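Local structure of N-isopropylammelide isopropylaminohydrolase (Burkholderia multivorans ATCC 17616, 6NBO) at residues Ser162-Lys166 and Ile193-Lys199; Leu185-Cys191 and Leu215-Glu221; Val201-Phe205 and Leu232-Thr237. The protein belongs to the amidohydrolase family, metal-dependent enzymes built on a TIM-barrel fold, and carries bound zinc ions. One frame throughout, in Å; residues are numbered along the deposited sequence.

Contact 1 of 3, residues Ser162-Lys166 and Ile193-Lys199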
# COMPACT_ATOMS: atom_id res chain seq x y z
N SER A 162 -0.00 -7.25 -18.58
CA SER A 162 -0.61 -8.06 -19.63
C SER A 162 -0.04 -9.47 -19.70
O SER A 162 -0.29 -10.17 -20.69
CB SER A 162 -0.45 -7.36 -20.98
OG SER A 162 0.92 -7.17 -21.27
N GLY A 163 0.72 -9.90 -18.70
CA GLY A 163 1.21 -11.26 -18.61
C GLY A 163 2.68 -11.37 -18.99
O GLY A 163 3.29 -10.47 -19.57
N VAL A 164 3.26 -12.53 -18.65
CA VAL A 164 4.68 -12.82 -18.89
C VAL A 164 4.87 -13.87 -19.98
O VAL A 164 5.62 -13.66 -20.94
CB VAL A 164 5.38 -13.26 -17.59
CG1 VAL A 164 6.88 -13.49 -17.84
CG2 VAL A 164 5.14 -12.25 -16.50
N LEU A 165 4.22 -15.03 -19.83
CA LEU A 165 4.60 -16.20 -20.62
C LEU A 165 4.34 -16.01 -22.11
O LEU A 165 5.12 -16.47 -22.95
CB LEU A 165 3.85 -17.44 -20.12
CG LEU A 165 4.19 -17.92 -18.72
CD1 LEU A 165 3.47 -19.27 -18.46
CD2 LEU A 165 5.69 -18.07 -18.58
N LYS A 166 3.23 -15.37 -22.46
CA LYS A 166 2.82 -15.28 -23.85
C LYS A 166 3.38 -14.05 -24.55
O LYS A 166 3.05 -13.82 -25.71
CB LYS A 166 1.30 -15.27 -23.95
CG LYS A 166 0.64 -16.53 -23.42
CD LYS A 166 -0.86 -16.52 -23.65
CE LYS A 166 -1.61 -16.31 -22.35
NZ LYS A 166 -2.63 -17.39 -22.14
N ILE A 193 -4.68 -15.75 -16.68
CA ILE A 193 -3.91 -14.89 -17.57
C ILE A 193 -2.76 -15.64 -18.22
O ILE A 193 -2.62 -15.64 -19.44
CB ILE A 193 -3.42 -13.64 -16.81
CG1 ILE A 193 -4.60 -12.74 -16.44
CG2 ILE A 193 -2.39 -12.86 -17.66
CD1 ILE A 193 -5.26 -12.06 -17.63
N GLU A 194 -1.93 -16.33 -17.43
CA GLU A 194 -0.73 -16.94 -17.99
C GLU A 194 -1.01 -18.24 -18.74
O GLU A 194 -0.23 -18.60 -19.63
CB GLU A 194 0.30 -17.19 -16.89
CG GLU A 194 0.74 -15.90 -16.17
CD GLU A 194 1.60 -14.99 -17.04
OE1 GLU A 194 1.96 -15.39 -18.17
OE2 GLU A 194 1.92 -13.87 -16.60
N GLY A 195 -2.09 -18.96 -18.40
CA GLY A 195 -2.48 -20.18 -19.09
C GLY A 195 -1.70 -21.43 -18.70
O GLY A 195 -2.17 -22.55 -18.95
N ASP A 196 -0.53 -21.27 -18.10
CA ASP A 196 0.30 -22.40 -17.69
C ASP A 196 0.77 -22.03 -16.30
O ASP A 196 1.80 -21.36 -16.13
CB ASP A 196 1.46 -22.62 -18.66
CG ASP A 196 2.31 -23.82 -18.32
OD1 ASP A 196 2.26 -24.29 -17.17
OD2 ASP A 196 3.04 -24.28 -19.22
N PRO A 197 0.01 -22.42 -15.26
CA PRO A 197 0.26 -21.86 -13.93
C PRO A 197 1.57 -22.31 -13.33
O PRO A 197 2.24 -21.52 -12.64
CB PRO A 197 -0.95 -22.35 -13.11
CG PRO A 197 -1.40 -23.60 -13.83
CD PRO A 197 -1.20 -23.27 -15.29
N VAL A 198 1.97 -23.55 -13.58
CA VAL A 198 3.23 -24.04 -13.03
C VAL A 198 4.40 -23.31 -13.67
O VAL A 198 5.32 -22.85 -12.98
CB VAL A 198 3.32 -25.56 -13.20
CG1 VAL A 198 4.74 -26.06 -12.93
CG2 VAL A 198 2.32 -26.25 -12.27
N LYS A 199 4.38 -23.17 -14.99
CA LYS A 199 5.45 -22.45 -15.66
C LYS A 199 5.48 -20.99 -15.23
O LYS A 199 6.55 -20.43 -14.98
CB LYS A 199 5.29 -22.55 -17.18
CG LYS A 199 6.45 -21.94 -17.94
CD LYS A 199 6.35 -22.21 -19.43
CE LYS A 199 7.41 -21.43 -20.21
NZ LYS A 199 7.14 -21.42 -21.67
O HOH W 1 7.15 -17.99 -22.07
O HOH W 2 1.03 -14.52 -20.71

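Contact 2 of 3, residues Leu185-Cys191 and Leu215-Glu221. With ZN (zinc ion), chain B.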
# COMPACT_ATOMS: atom_id res chain seq x y z
N LEU A 185 8.98 -8.10 -7.36
CA LEU A 185 8.46 -8.62 -8.61
C LEU A 185 6.95 -8.80 -8.49
O LEU A 185 6.47 -9.35 -7.50
CB LEU A 185 9.14 -9.94 -8.96
CG LEU A 185 8.81 -10.48 -10.36
CD1 LEU A 185 9.19 -9.44 -11.42
CD2 LEU A 185 9.55 -11.80 -10.60
N GLY A 186 6.22 -8.36 -9.51
CA GLY A 186 4.79 -8.58 -9.58
C GLY A 186 4.42 -9.66 -10.59
O GLY A 186 5.27 -10.28 -11.23
N GLY A 187 3.12 -9.85 -10.73
CA GLY A 187 2.59 -10.89 -11.60
C GLY A 187 1.12 -11.06 -11.32
O GLY A 187 0.56 -10.43 -10.43
N LEU A 188 0.48 -11.94 -12.11
CA LEU A 188 -0.95 -12.10 -11.92
C LEU A 188 -1.41 -13.46 -12.43
O LEU A 188 -0.76 -14.08 -13.28
CB LEU A 188 -1.75 -10.99 -12.61
CG LEU A 188 -1.93 -10.95 -14.13
CD1 LEU A 188 -2.89 -9.81 -14.51
CD2 LEU A 188 -0.60 -10.79 -14.86
N ASP A 189 -2.53 -13.91 -11.86
CA ASP A 189 -3.41 -14.98 -12.35
C ASP A 189 -2.68 -16.05 -13.16
O ASP A 189 -2.79 -16.10 -14.40
CB ASP A 189 -4.54 -14.36 -13.14
CG ASP A 189 -5.29 -13.31 -12.33
OD1 ASP A 189 -5.20 -13.35 -11.08
OD2 ASP A 189 -5.97 -12.45 -12.92
N PRO A 190 -1.97 -16.95 -12.48
CA PRO A 190 -1.18 -17.96 -13.19
C PRO A 190 -2.02 -18.86 -14.08
O PRO A 190 -1.51 -19.37 -15.09
CB PRO A 190 -0.52 -18.76 -12.05
CG PRO A 190 -0.51 -17.79 -10.88
CD PRO A 190 -1.80 -17.03 -11.02
N CYS A 191 -3.29 -19.07 -13.76
CA CYS A 191 -4.18 -19.83 -14.63
C CYS A 191 -4.87 -18.93 -15.66
O CYS A 191 -4.76 -19.15 -16.86
CB CYS A 191 -5.24 -20.58 -13.82
SG CYS A 191 -4.63 -22.01 -12.90
N LEU A 215 8.02 -10.91 -3.81
CA LEU A 215 6.99 -10.82 -4.84
C LEU A 215 5.69 -10.33 -4.23
O LEU A 215 5.40 -10.58 -3.06
CB LEU A 215 6.73 -12.18 -5.51
CG LEU A 215 7.94 -12.85 -6.16
CD1 LEU A 215 8.57 -13.84 -5.18
CD2 LEU A 215 7.50 -13.53 -7.42
N ASP A 216 4.92 -9.61 -5.04
CA ASP A 216 3.57 -9.19 -4.68
C ASP A 216 2.71 -9.49 -5.90
O ASP A 216 2.82 -8.80 -6.92
CB ASP A 216 3.53 -7.70 -4.30
CG ASP A 216 2.15 -7.23 -3.83
OD1 ASP A 216 1.13 -7.75 -4.33
OD2 ASP A 216 2.09 -6.34 -2.96
N LEU A 217 1.85 -10.49 -5.78
CA LEU A 217 1.16 -11.08 -6.93
C LEU A 217 -0.32 -10.72 -6.88
O LEU A 217 -0.98 -10.94 -5.86
CB LEU A 217 1.35 -12.60 -6.94
CG LEU A 217 2.81 -13.05 -6.96
CD1 LEU A 217 2.92 -14.55 -6.79
CD2 LEU A 217 3.49 -12.60 -8.26
N HIS A 218 -0.84 -10.17 -7.99
CA HIS A 218 -2.28 -9.97 -8.15
C HIS A 218 -2.95 -11.32 -8.36
O HIS A 218 -2.64 -12.02 -9.33
CB HIS A 218 -2.57 -9.07 -9.36
CG HIS A 218 -2.33 -7.61 -9.14
ND1 HIS A 218 -1.08 -7.08 -8.92
CD2 HIS A 218 -3.19 -6.55 -9.16
CE1 HIS A 218 -1.17 -5.76 -8.79
NE2 HIS A 218 -2.44 -5.42 -8.94
N LEU A 219 -3.91 -11.67 -7.51
CA LEU A 219 -4.65 -12.92 -7.69
C LEU A 219 -6.13 -12.58 -7.73
O LEU A 219 -6.77 -12.47 -6.68
CB LEU A 219 -4.32 -13.94 -6.59
CG LEU A 219 -4.89 -15.33 -6.90
CD1 LEU A 219 -4.32 -15.88 -8.21
CD2 LEU A 219 -4.66 -16.31 -5.76
N HIS A 220 -6.66 -12.40 -8.94
CA HIS A 220 -8.09 -12.16 -9.13
C HIS A 220 -8.89 -13.44 -9.31
O HIS A 220 -10.12 -13.37 -9.31
CB HIS A 220 -8.36 -11.30 -10.37
CG HIS A 220 -7.50 -10.10 -10.50
ND1 HIS A 220 -6.35 -10.08 -11.26
CD2 HIS A 220 -7.64 -8.85 -9.99
CE1 HIS A 220 -5.81 -8.88 -11.20
NE2 HIS A 220 -6.57 -8.12 -10.44
N GLU A 221 -8.22 -14.57 -9.51
CA GLU A 221 -8.91 -15.78 -9.91
C GLU A 221 -9.92 -16.19 -8.85
O GLU A 221 -9.64 -16.15 -7.65
CB GLU A 221 -7.91 -16.90 -10.17
CG GLU A 221 -6.95 -16.59 -11.31
CD GLU A 221 -5.88 -17.65 -11.46
OE1 GLU A 221 -5.79 -18.54 -10.58
OE2 GLU A 221 -5.16 -17.62 -12.47
ZN ZN B . -3.76 -3.66 -8.36
O HOH W 3 1.62 -7.50 -8.96

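Contact 3 of 3, residues Val201-Phe205 and Leu232-Thr237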
# COMPACT_ATOMS: atom_id res chain seq x y z
N VAL A 201 4.46 -19.62 -12.33
CA VAL A 201 4.98 -19.46 -10.98
C VAL A 201 6.48 -19.71 -10.95
O VAL A 201 7.23 -19.01 -10.27
CB VAL A 201 4.21 -20.38 -10.01
CG1 VAL A 201 4.91 -20.47 -8.68
CG2 VAL A 201 2.78 -19.86 -9.84
N ASP A 202 6.95 -20.72 -11.68
CA ASP A 202 8.37 -21.02 -11.69
C ASP A 202 9.17 -19.88 -12.35
O ASP A 202 10.25 -19.52 -11.87
CB ASP A 202 8.63 -22.34 -12.40
CG ASP A 202 8.16 -23.56 -11.59
OD1 ASP A 202 7.81 -23.43 -10.39
OD2 ASP A 202 8.13 -24.66 -12.17
N VAL A 203 8.65 -19.30 -13.43
CA VAL A 203 9.37 -18.20 -14.08
C VAL A 203 9.49 -17.00 -13.15
O VAL A 203 10.58 -16.44 -12.95
CB VAL A 203 8.69 -17.82 -15.41
CG1 VAL A 203 9.19 -16.46 -15.90
CG2 VAL A 203 8.96 -18.89 -16.49
N LEU A 204 8.38 -16.60 -12.54
CA LEU A 204 8.39 -15.44 -11.66
C LEU A 204 9.28 -15.67 -10.44
O LEU A 204 10.09 -14.81 -10.08
CB LEU A 204 6.96 -15.10 -11.24
CG LEU A 204 6.06 -14.51 -12.31
CD1 LEU A 204 4.63 -14.42 -11.78
CD2 LEU A 204 6.58 -13.14 -12.73
N PHE A 205 9.12 -16.81 -9.76
CA PHE A 205 9.97 -17.04 -8.59
C PHE A 205 11.44 -17.15 -8.98
O PHE A 205 12.31 -16.75 -8.20
CB PHE A 205 9.51 -18.29 -7.81
CG PHE A 205 8.43 -17.99 -6.81
CD1 PHE A 205 7.11 -17.90 -7.21
CD2 PHE A 205 8.75 -17.75 -5.48
CE1 PHE A 205 6.10 -17.60 -6.29
CE2 PHE A 205 7.76 -17.47 -4.55
CZ PHE A 205 6.43 -17.38 -4.95
N LEU A 232 -0.19 -23.29 -5.35
CA LEU A 232 1.07 -23.33 -6.09
C LEU A 232 2.03 -22.26 -5.58
O LEU A 232 3.22 -22.54 -5.36
CB LEU A 232 0.82 -23.12 -7.59
CG LEU A 232 0.30 -24.28 -8.43
CD1 LEU A 232 0.24 -23.84 -9.89
CD2 LEU A 232 1.20 -25.49 -8.28
N ILE A 233 1.54 -21.04 -5.41
CA ILE A 233 2.37 -19.93 -4.95
C ILE A 233 2.94 -20.23 -3.57
O ILE A 233 4.14 -20.03 -3.31
CB ILE A 233 1.55 -18.63 -4.96
CG1 ILE A 233 1.27 -18.21 -6.41
CG2 ILE A 233 2.26 -17.53 -4.19
CD1 ILE A 233 0.10 -17.26 -6.56
N LEU A 234 2.10 -20.72 -2.66
CA LEU A 234 2.56 -21.01 -1.30
C LEU A 234 3.55 -22.17 -1.28
O LEU A 234 4.50 -22.16 -0.50
CB LEU A 234 1.36 -21.30 -0.40
CG LEU A 234 0.35 -20.15 -0.23
CD1 LEU A 234 -0.84 -20.58 0.61
CD2 LEU A 234 1.02 -18.93 0.39
N GLN A 235 3.32 -23.19 -2.12
CA GLN A 235 4.28 -24.29 -2.23
C GLN A 235 5.66 -23.77 -2.61
O GLN A 235 6.68 -24.15 -2.01
CB GLN A 235 3.82 -25.29 -3.29
CG GLN A 235 2.73 -26.22 -2.88
CD GLN A 235 2.62 -27.37 -3.86
OE1 GLN A 235 3.63 -27.91 -4.30
NE2 GLN A 235 1.40 -27.73 -4.23
N ARG A 236 5.72 -22.91 -3.63
CA ARG A 236 6.99 -22.37 -4.08
C ARG A 236 7.61 -21.48 -3.01
O ARG A 236 8.83 -21.53 -2.78
CB ARG A 236 6.78 -21.60 -5.39
CG ARG A 236 8.00 -21.56 -6.29
CD ARG A 236 8.25 -22.93 -6.91
NE ARG A 236 9.59 -23.03 -7.49
CZ ARG A 236 10.55 -23.81 -7.01
NH1 ARG A 236 11.74 -23.83 -7.59
NH2 ARG A 236 10.33 -24.59 -5.95
N THR A 237 6.79 -20.67 -2.35
CA THR A 237 7.27 -19.81 -1.26
C THR A 237 7.96 -20.63 -0.18
O THR A 237 9.03 -20.27 0.31
CB THR A 237 6.10 -19.03 -0.66
OG1 THR A 237 5.46 -18.24 -1.67
CG2 THR A 237 6.60 -18.13 0.46
O HOH W 4 11.38 -21.07 -9.46

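Contact 1 of 3, residues Ser162-Lys166 and Ile193-Lys199
The flat group at the centre of this contact is the carboxylate of Glu194, whose two oxygens are turned to the backbone NH groups of Val164 and Leu165. Val164 N donates to the syn lone pair of Glu194 OE2 at 2.8 Å, while Leu165 N meets Glu194 OE1 at 2.8 Å in a nearly straight bond, also on the syn side but 22° out of the carboxylate plane. A weak second bond runs from Val164 N to OE1, and a water links that oxygen to Lys166 N. This many donors hold the group against rotation and suit a buried acid, whose negative charge they would probably stabilise. The chain of Glu194 gets there by bending at chi2 (-71°). Gly163 fits beside it: with no side chain, its CA can lie 3.4 Å from Glu194 OE2, and its backbone takes a positive phi.

Leu165 supplies the apolar half. Its CB and CG rest against Glu194 OE1, CD1 comes within 3.5 Å of Asp196 O, and CD2 lies 4.0 Å from Lys199 CG. The extended Lys199 chain therefore shields the leucine with methylenes while its charged end stays at the surface. Asp196 is the N-cap: its OD1 accepts from Lys199 N at 3.2 Å, approached from above the carboxylate plane. Pro197, lacking an NH to donate, suits the first turn.

The capped helix is 197-211, on which Leu165 also touches Ala200 and Val203. Val164 reaches Leu204 there and Leu174 of helix 170-180, so the loop after strand 153-159 is packed between helices 170-180 and 197-211, while Pro197, at the start of helix 197-211, leans on helix 223-239.

Contact 2 of 3, residues Leu185-Cys191 and Leu215-Glu221
Leu215 opens the second strand of a right-handed beta-alpha-beta unit of the TIM barrel, formed by strand 184-188, helix 197-211 and strand 215-219, and pairs in parallel with Leu185. Its CD2 lies 4.2 Å from Leu185 CD2, the two side chains side by side on the face that packs on helix 197-211. Asp216 N then donates to Leu185 O at 2.9 Å. The Asp216 side chain turns to the other face, where Ser249 and Arg124 engage its oxygens. Leu217 returns to the helix side and lays CD2 3.7 Å from Gly187 N, a close approach that a residue without a side chain permits.

His218 is the metal ligand. Its N is bonded to Gly187 O and its O to Asp189 N, so the strand pairing fixes the backbone beneath the ring. With CG beside the backbone N (chi1 -77°), the imidazole brings NE2 to 2.3 Å from the zinc ion, which His65, His67 and Asp304 also bind. ND1 donates to a water lying in the ring plane; that water in turn donates to Asp216 O, a second-shell link that probably steadies the ring's rotation.

Leu219 sets CD1 against Pro190 CD. Next, His220 is gripped twice by Asp189: its N meets the syn lone pair of Asp189 OD1, and its ND1 donates to Asp189 OD2 at 2.9 Å. The second bond lies close to the ring plane, although ring and carboxylate are 77° apart, and would probably orient the imidazole; the side chain of His220 lies about 4 Å from another zinc ion. Finally Glu221, extended beyond CG, reaches back to the loop after strand 184-188. Its OE1 is hydrogen-bonded to Ser229, while OE2 accepts from Ala192 N and offers its syn lone pair to Cys191 N at 2.7 Å.

Contact 3 of 3, residues Val201-Phe205 and Leu232-Thr237
Helix segments 201-205 and 232-237 run in roughly the same direction, their axes 10.6 Å apart at closest approach and inclined by 42°, with Val201 and Phe205, one turn apart, facing the second helix. The aliphatic part of Arg236 fills the ground between those two. Its CB sits 3.9 Å from Val201 CG1, and its CG lies over one face of the Phe205 ring, 4.0 Å from the centroid, in a CH-pi contact. Arginine suits the place because a long chain can be apolar at its root and charged at its tip. Here CG stands opposite the backbone N (chi1 -152°) and the chain bends at chi2, carrying NE outward to Asp202.

The salt bridge between Asp202 OD1 and Arg236 NE is long at 3.4 Å, and the carboxylate and guanidinium planes are 71° apart, so the pairing is loose. A water that donates to Asp202 O and is weakly bonded to Arg236 NE spans the same gap near the surface.

Deeper in, Val201 CG2 packs 4.1 Å from Ile233 CG1, branched side chains giving a compact apolar surface. Phe205 CZ reaches Thr237 OG1 at 3.5 Å. That hydroxyl is satisfied within its own helix by donating to Ile233 O at 2.8 Å, from above the carbonyl plane, which lets a polar threonine lie next to an aromatic ring.

On their inner side the two helices meet the barrel wall: Phe205 touches Leu215 and Val246, and Ile233 meets Leu217, Val246 and Ile248, so the pair of helices 197-211 and 223-239 packs on strands 215-219 and 246-250.

In the fold
Contact 2 is the buried one, two neighbouring barrel strands and the loops at their C-terminal ends, whereas contacts 1 and 3 are partly buried and lie farther from the centre of the chain. All three turn on helix 197-211: contact 1 holds its N-terminal start, contact 3 its next turns, and contact 2 the strands before and after it. Leu204 packs on Leu185, and Glu194 N probably bonds to Asp189 O. Chemistry follows place. Strand pairing, a zinc ligand and gripped carboxylates mark contact 2; one acid binding loop backbone NH groups marks contact 1; contact 3 is apolar helix packing edged by a loose salt bridge.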